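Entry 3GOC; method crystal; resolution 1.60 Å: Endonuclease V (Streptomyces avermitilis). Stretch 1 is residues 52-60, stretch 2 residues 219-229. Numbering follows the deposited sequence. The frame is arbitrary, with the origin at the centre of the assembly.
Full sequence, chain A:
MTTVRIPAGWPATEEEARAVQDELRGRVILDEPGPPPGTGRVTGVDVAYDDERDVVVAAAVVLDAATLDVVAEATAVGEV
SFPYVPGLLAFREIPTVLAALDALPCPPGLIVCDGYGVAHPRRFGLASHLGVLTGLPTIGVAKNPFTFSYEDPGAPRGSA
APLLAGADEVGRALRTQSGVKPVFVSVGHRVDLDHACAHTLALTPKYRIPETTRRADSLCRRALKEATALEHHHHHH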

ATOM      1  N   GLU A  52      19.398  19.001  27.241  1.00  7.58           N
ATOM      2  CA  GLU A  52      20.010  20.074  28.017  1.00  9.74           C
ATOM      3  C   GLU A  52      19.153  21.313  28.180  1.00 11.72           C
ATOM      4  O   GLU A  52      19.273  22.024  29.173  1.00 15.60           O
ATOM      5  CB  GLU A  52      21.353  20.452  27.397  1.00  7.28           C
ATOM      6  CG  GLU A  52      22.409  19.361  27.514  1.00  9.59           C
ATOM      7  CD  GLU A  52      22.722  19.003  28.955  1.00  8.55           C
ATOM      8  OE1 GLU A  52      22.942  19.939  29.753  1.00  9.25           O
ATOM      9  OE2 GLU A  52      22.760  17.791  29.274  1.00  7.81           O
ATOM     10  N   ARG A  53      18.305  21.587  27.197  1.00 13.22           N
ATOM     11  CA  ARG A  53      17.413  22.735  27.285  1.00 16.88           C
ATOM     12  C   ARG A  53      15.991  22.294  26.967  1.00 15.39           C
ATOM     13  O   ARG A  53      15.787  21.301  26.269  1.00 17.63           O
ATOM     14  CB  ARG A  53      17.879  23.860  26.354  1.00 19.36           C
ATOM     15  CG  ARG A  53      18.220  23.453  24.942  1.00 27.01           C
ATOM     16  CD  ARG A  53      19.432  24.252  24.472  1.00 36.57           C
ATOM     17  NE  ARG A  53      19.512  24.361  23.019  1.00 39.51           N
ATOM     18  CZ  ARG A  53      18.786  25.205  22.293  1.00 38.56           C
ATOM     19  NH1 ARG A  53      17.923  26.021  22.884  1.00 40.41           N
ATOM     20  NH2 ARG A  53      18.924  25.236  20.975  1.00 39.85           N
ATOM     21  N   ASP A  54      15.016  23.027  27.493  1.00 18.37           N
ATOM     22  CA  ASP A  54      13.605  22.697  27.308  1.00 18.00           C
ATOM     23  C   ASP A  54      13.114  23.044  25.908  1.00 15.30           C
ATOM     24  O   ASP A  54      12.183  23.833  25.741  1.00 15.19           O
ATOM     25  CB  ASP A  54      12.758  23.436  28.352  1.00 21.83           C
ATOM     26  CG  ASP A  54      11.558  22.628  28.812  1.00 26.64           C
ATOM     27  OD1 ASP A  54      10.684  23.197  29.502  1.00 38.60           O
ATOM     28  OD2 ASP A  54      11.491  21.422  28.497  1.00 27.70           O
ATOM     29  N   VAL A  55      13.739  22.439  24.905  1.00 12.11           N
ATOM     30  CA  VAL A  55      13.370  22.696  23.522  1.00 12.67           C
ATOM     31  C   VAL A  55      13.055  21.404  22.773  1.00 10.17           C
ATOM     32  O   VAL A  55      13.586  20.340  23.092  1.00  8.18           O
ATOM     33  CB  VAL A  55      14.510  23.450  22.792  1.00 16.35           C
ATOM     34  CG1 VAL A  55      14.132  23.701  21.346  1.00 25.02           C
ATOM     35  CG2 VAL A  55      14.790  24.769  23.502  1.00 18.17           C
ATOM     36  N   VAL A  56      12.165  21.505  21.791  1.00  6.67           N
ATOM     37  CA  VAL A  56      11.789  20.366  20.972  1.00  5.08           C
ATOM     38  C   VAL A  56      11.850  20.813  19.517  1.00  6.00           C
ATOM     39  O   VAL A  56      11.506  21.948  19.191  1.00  8.01           O
ATOM     40  CB  VAL A  56      10.362  19.834  21.341  1.00  8.09           C
ATOM     41  CG1 VAL A  56       9.324  20.941  21.215  1.00  8.96           C
ATOM     42  CG2 VAL A  56      10.007  18.642  20.458  1.00  8.46           C
ATOM     43  N   VAL A  57      12.337  19.931  18.653  1.00  5.31           N
ATOM     44  CA  VAL A  57      12.451  20.245  17.236  1.00  6.91           C
ATOM     45  C   VAL A  57      11.593  19.287  16.434  1.00  8.81           C
ATOM     46  O   VAL A  57      11.687  18.070  16.595  1.00  8.36           O
ATOM     47  CB  VAL A  57      13.915  20.137  16.755  1.00  8.11           C
ATOM     48  CG1 VAL A  57      13.976  20.273  15.239  1.00 11.86           C
ATOM     49  CG2 VAL A  57      14.752  21.232  17.411  1.00 11.20           C
ATOM     50  N   ALA A  58      10.744  19.844  15.580  1.00  6.36           N
ATOM     51  CA  ALA A  58       9.864  19.035  14.753  1.00  7.36           C
ATOM     52  C   ALA A  58      10.276  19.104  13.298  1.00  4.71           C
ATOM     53  O   ALA A  58      10.815  20.113  12.839  1.00  7.39           O
ATOM     54  CB  ALA A  58       8.433  19.515  14.896  1.00  6.46           C
ATOM     55  N   ALA A  59      10.040  18.012  12.582  1.00  5.62           N
ATOM     56  CA  ALA A  59      10.348  17.959  11.164  1.00  5.29           C
ATOM     57  C   ALA A  59       9.157  17.390  10.419  1.00  5.96           C
ATOM     58  O   ALA A  59       8.441  16.527  10.925  1.00  6.97           O
ATOM     59  CB  ALA A  59      11.579  17.090  10.909  1.00  6.31           C
ATOM     60  N   ALA A  60       8.938  17.904   9.216  1.00  5.33           N
ATOM     61  CA  ALA A  60       7.870  17.419   8.359  1.00  5.35           C
ATOM     62  C   ALA A  60       8.537  17.176   7.015  1.00  4.83           C
ATOM     63  O   ALA A  60       9.186  18.067   6.468  1.00  7.57           O
ATOM     64  CB  ALA A  60       6.769  18.462   8.225  1.00  6.95           C
ATOM     65  N   LEU A 219      15.781  14.112   9.846  1.00  5.11           N
ATOM     66  CA  LEU A 219      15.758  15.565   9.745  1.00  5.18           C
ATOM     67  C   LEU A 219      15.591  16.307  11.070  1.00  5.62           C
ATOM     68  O   LEU A 219      16.297  17.289  11.317  1.00  6.71           O
ATOM     69  CB  LEU A 219      14.683  16.012   8.746  1.00  6.15           C
ATOM     70  CG  LEU A 219      14.557  17.528   8.534  1.00  6.37           C
ATOM     71  CD1 LEU A 219      15.891  18.135   8.095  1.00  6.27           C
ATOM     72  CD2 LEU A 219      13.489  17.792   7.484  1.00  7.77           C
ATOM     73  N   CYS A 220      14.677  15.876  11.930  1.00  7.08           N
ATOM     74  CA  CYS A 220      14.548  16.598  13.189  1.00  5.03           C
ATOM     75  C   CYS A 220      15.790  16.444  14.060  1.00  5.65           C
ATOM     76  O   CYS A 220      16.149  17.359  14.800  1.00  6.97           O
ATOM     77  CB  CYS A 220      13.290  16.180  13.969  1.00  6.65           C
ATOM     78  SG  CYS A 220      13.162  14.471  14.553  1.00  8.06           S
ATOM     79  N   ARG A 221      16.443  15.291  13.982  1.00  6.73           N
ATOM     80  CA  ARG A 221      17.652  15.082  14.770  1.00  6.76           C
ATOM     81  C   ARG A 221      18.756  16.017  14.269  1.00  8.53           C
ATOM     82  O   ARG A 221      19.497  16.596  15.069  1.00  6.94           O
ATOM     83  CB  ARG A 221      18.103  13.623  14.677  1.00 10.18           C
ATOM     84  CG  ARG A 221      17.227  12.655  15.473  1.00 11.08           C
ATOM     85  CD  ARG A 221      17.570  11.207  15.147  1.00 13.05           C
ATOM     86  NE  ARG A 221      16.902  10.250  16.023  1.00 22.20           N
ATOM     87  CZ  ARG A 221      17.258  10.012  17.281  1.00 29.16           C
ATOM     88  NH1 ARG A 221      16.592   9.120  18.005  1.00 25.93           N
ATOM     89  NH2 ARG A 221      18.285  10.658  17.817  1.00 31.00           N
ATOM     90  N   ARG A 222      18.863  16.180  12.952  1.00  7.95           N
ATOM     91  CA  ARG A 222      19.881  17.071  12.398  1.00  5.98           C
ATOM     92  C   ARG A 222      19.581  18.520  12.780  1.00  9.11           C
ATOM     93  O   ARG A 222      20.479  19.266  13.167  1.00  8.30           O
ATOM     94  CB  ARG A 222      19.944  16.959  10.870  1.00  8.47           C
ATOM     95  CG  ARG A 222      21.078  17.786  10.268  1.00 10.23           C
ATOM     96  CD  ARG A 222      21.107  17.707   8.754  1.00  9.62           C
ATOM     97  NE  ARG A 222      20.012  18.449   8.144  1.00 11.57           N
ATOM     98  CZ  ARG A 222      19.758  18.461   6.841  1.00 12.80           C
ATOM     99  NH1 ARG A 222      20.524  17.765   6.012  1.00 12.77           N
ATOM    100  NH2 ARG A 222      18.752  19.181   6.364  1.00 13.73           N
ATOM    101  N   ALA A 223      18.315  18.912  12.667  1.00  5.56           N
ATOM    102  CA  ALA A 223      17.907  20.274  12.994  1.00  7.03           C
ATOM    103  C   ALA A 223      18.115  20.577  14.476  1.00  9.49           C
ATOM    104  O   ALA A 223      18.422  21.712  14.843  1.00  8.93           O
ATOM    105  CB  ALA A 223      16.449  20.494  12.605  1.00  8.26           C
ATOM    106  N   LEU A 224      17.947  19.567  15.329  1.00  6.77           N
ATOM    107  CA  LEU A 224      18.151  19.763  16.766  1.00  6.35           C
ATOM    108  C   LEU A 224      19.633  20.009  17.041  1.00  7.87           C
ATOM    109  O   LEU A 224      19.994  20.873  17.846  1.00  8.77           O
ATOM    110  CB  LEU A 224      17.667  18.543  17.561  1.00  6.36           C
ATOM    111  CG  LEU A 224      17.993  18.548  19.061  1.00  7.78           C
ATOM    112  CD1 LEU A 224      17.427  19.794  19.732  1.00 10.47           C
ATOM    113  CD2 LEU A 224      17.429  17.294  19.702  1.00 11.17           C
ATOM    114  N   LYS A 225      20.490  19.241  16.369  1.00  7.59           N
ATOM    115  CA  LYS A 225      21.936  19.386  16.514  1.00  7.84           C
ATOM    116  C   LYS A 225      22.334  20.805  16.102  1.00 11.80           C
ATOM    117  O   LYS A 225      23.120  21.468  16.779  1.00 11.83           O
ATOM    118  CB  LYS A 225      22.654  18.372  15.617  1.00 11.40           C
ATOM    119  CG  LYS A 225      24.172  18.521  15.573  1.00 21.68           C
ATOM    120  CD  LYS A 225      24.765  17.772  14.381  1.00 28.05           C
ATOM    121  CE  LYS A 225      24.306  18.392  13.061  1.00 31.46           C
ATOM    122  NZ  LYS A 225      24.872  17.697  11.874  1.00 32.24           N
ATOM    123  N   GLU A 226      21.781  21.263  14.983  1.00 10.30           N
ATOM    124  CA  GLU A 226      22.075  22.600  14.476  1.00  9.20           C
ATOM    125  C   GLU A 226      21.574  23.697  15.414  1.00 11.64           C
ATOM    126  O   GLU A 226      22.242  24.715  15.610  1.00 12.24           O
ATOM    127  CB  GLU A 226      21.463  22.760  13.078  1.00 10.40           C
ATOM    128  CG  GLU A 226      22.128  21.862  12.043  1.00  9.89           C
ATOM    129  CD  GLU A 226      21.359  21.749  10.735  1.00 12.18           C
ATOM    130  OE1 GLU A 226      21.906  21.146   9.789  1.00 13.51           O
ATOM    131  OE2 GLU A 226      20.217  22.243  10.650  1.00 14.50           O
ATOM    132  N   ALA A 227      20.403  23.483  16.002  1.00 11.26           N
ATOM    133  CA  ALA A 227      19.824  24.464  16.913  1.00 11.40           C
ATOM    134  C   ALA A 227      20.648  24.622  18.186  1.00 14.13           C
ATOM    135  O   ALA A 227      20.765  25.726  18.726  1.00 13.48           O
ATOM    136  CB  ALA A 227      18.394  24.062  17.267  1.00 10.81           C
ATOM    137  N   THR A 228      21.224  23.525  18.659  1.00 13.21           N
ATOM    138  CA  THR A 228      22.008  23.561  19.887  1.00 15.60           C
ATOM    139  C   THR A 228      23.450  23.979  19.658  1.00 19.58           C
ATOM    140  O   THR A 228      24.172  24.278  20.608  1.00 21.13           O
ATOM    141  CB  THR A 228      21.976  22.195  20.598  1.00 20.07           C
ATOM    142  OG1 THR A 228      22.529  21.189  19.743  1.00 25.65           O
ATOM    143  CG2 THR A 228      20.546  21.819  20.934  1.00 25.76           C
ATOM    144  N   ALA A 229      23.862  24.010  18.396  1.00 16.98           N
ATOM    145  CA  ALA A 229      25.217  24.412  18.045  1.00 18.46           C
ATOM    146  C   ALA A 229      25.356  25.927  18.184  1.00 20.50           C
ATOM    147  O   ALA A 229      26.413  26.428  18.569  1.00 39.69           O
ATOM    148  CB  ALA A 229      25.533  23.989  16.617  1.00 19.90           C
TER

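A strand, residues 55-60, lies across a helix, residues 219-228, with the two segments running in roughly opposite senses: their N-to-C directions differ by 139°, and the axes approach to 7.1 Å. The backbones draw together from Arg53 toward Ala59, from 8.7 Å between Arg53 CA and Thr228 CA, through 5.7 Å between Val57 CA and Leu224 CA, to 4.9 Å between Ala59 CA and Cys220 CA. Val55, Val57 and Ala59 point toward the helix and Val56, Ala58 and Ala60 away, but of the three that point toward it only Val57 and Ala59 touch it.

Val57 has the largest covered area. Its chi1 of 172° (t) sends both methyls to the helix, where CG1 meets Ala223 CB at 3.6 Å and CG2 meets Leu224 CD1 at 3.8 Å. Its carbonyl is also close, with Val57 O 3.6 Å from Cys220 CB. The contact is apolar packing between buried or partly exposed side chains.

Ala59 packs where the backbones are closest. Its single methyl reaches the helix backbone, Ala59 CB lying 3.5 Å from Cys220 N, and it also touches Cys220 CB at 3.6 Å and Leu219 CG at 3.8 Å. So short a side chain suits so narrow a gap.

Arg53, in the loop before the strand, spans the wider end with a long side chain. Its NH2 comes within 2.9 Å of Ala227 O, placing a positively charged group beside a carbonyl oxygen, while Thr228 CG2 sits at the guanidinium edge, 3.4 Å from Arg53 NE.

Within the helix, i to i+4 backbone hydrogen bonds, such as Ala223 N to Leu219 O (2.9 Å) and Ala227 N to Ala223 O (2.9 Å), fix the spacing of Leu219, Ala223 and Ala227 along the helix. In all, 437 Å² is buried between the stretches.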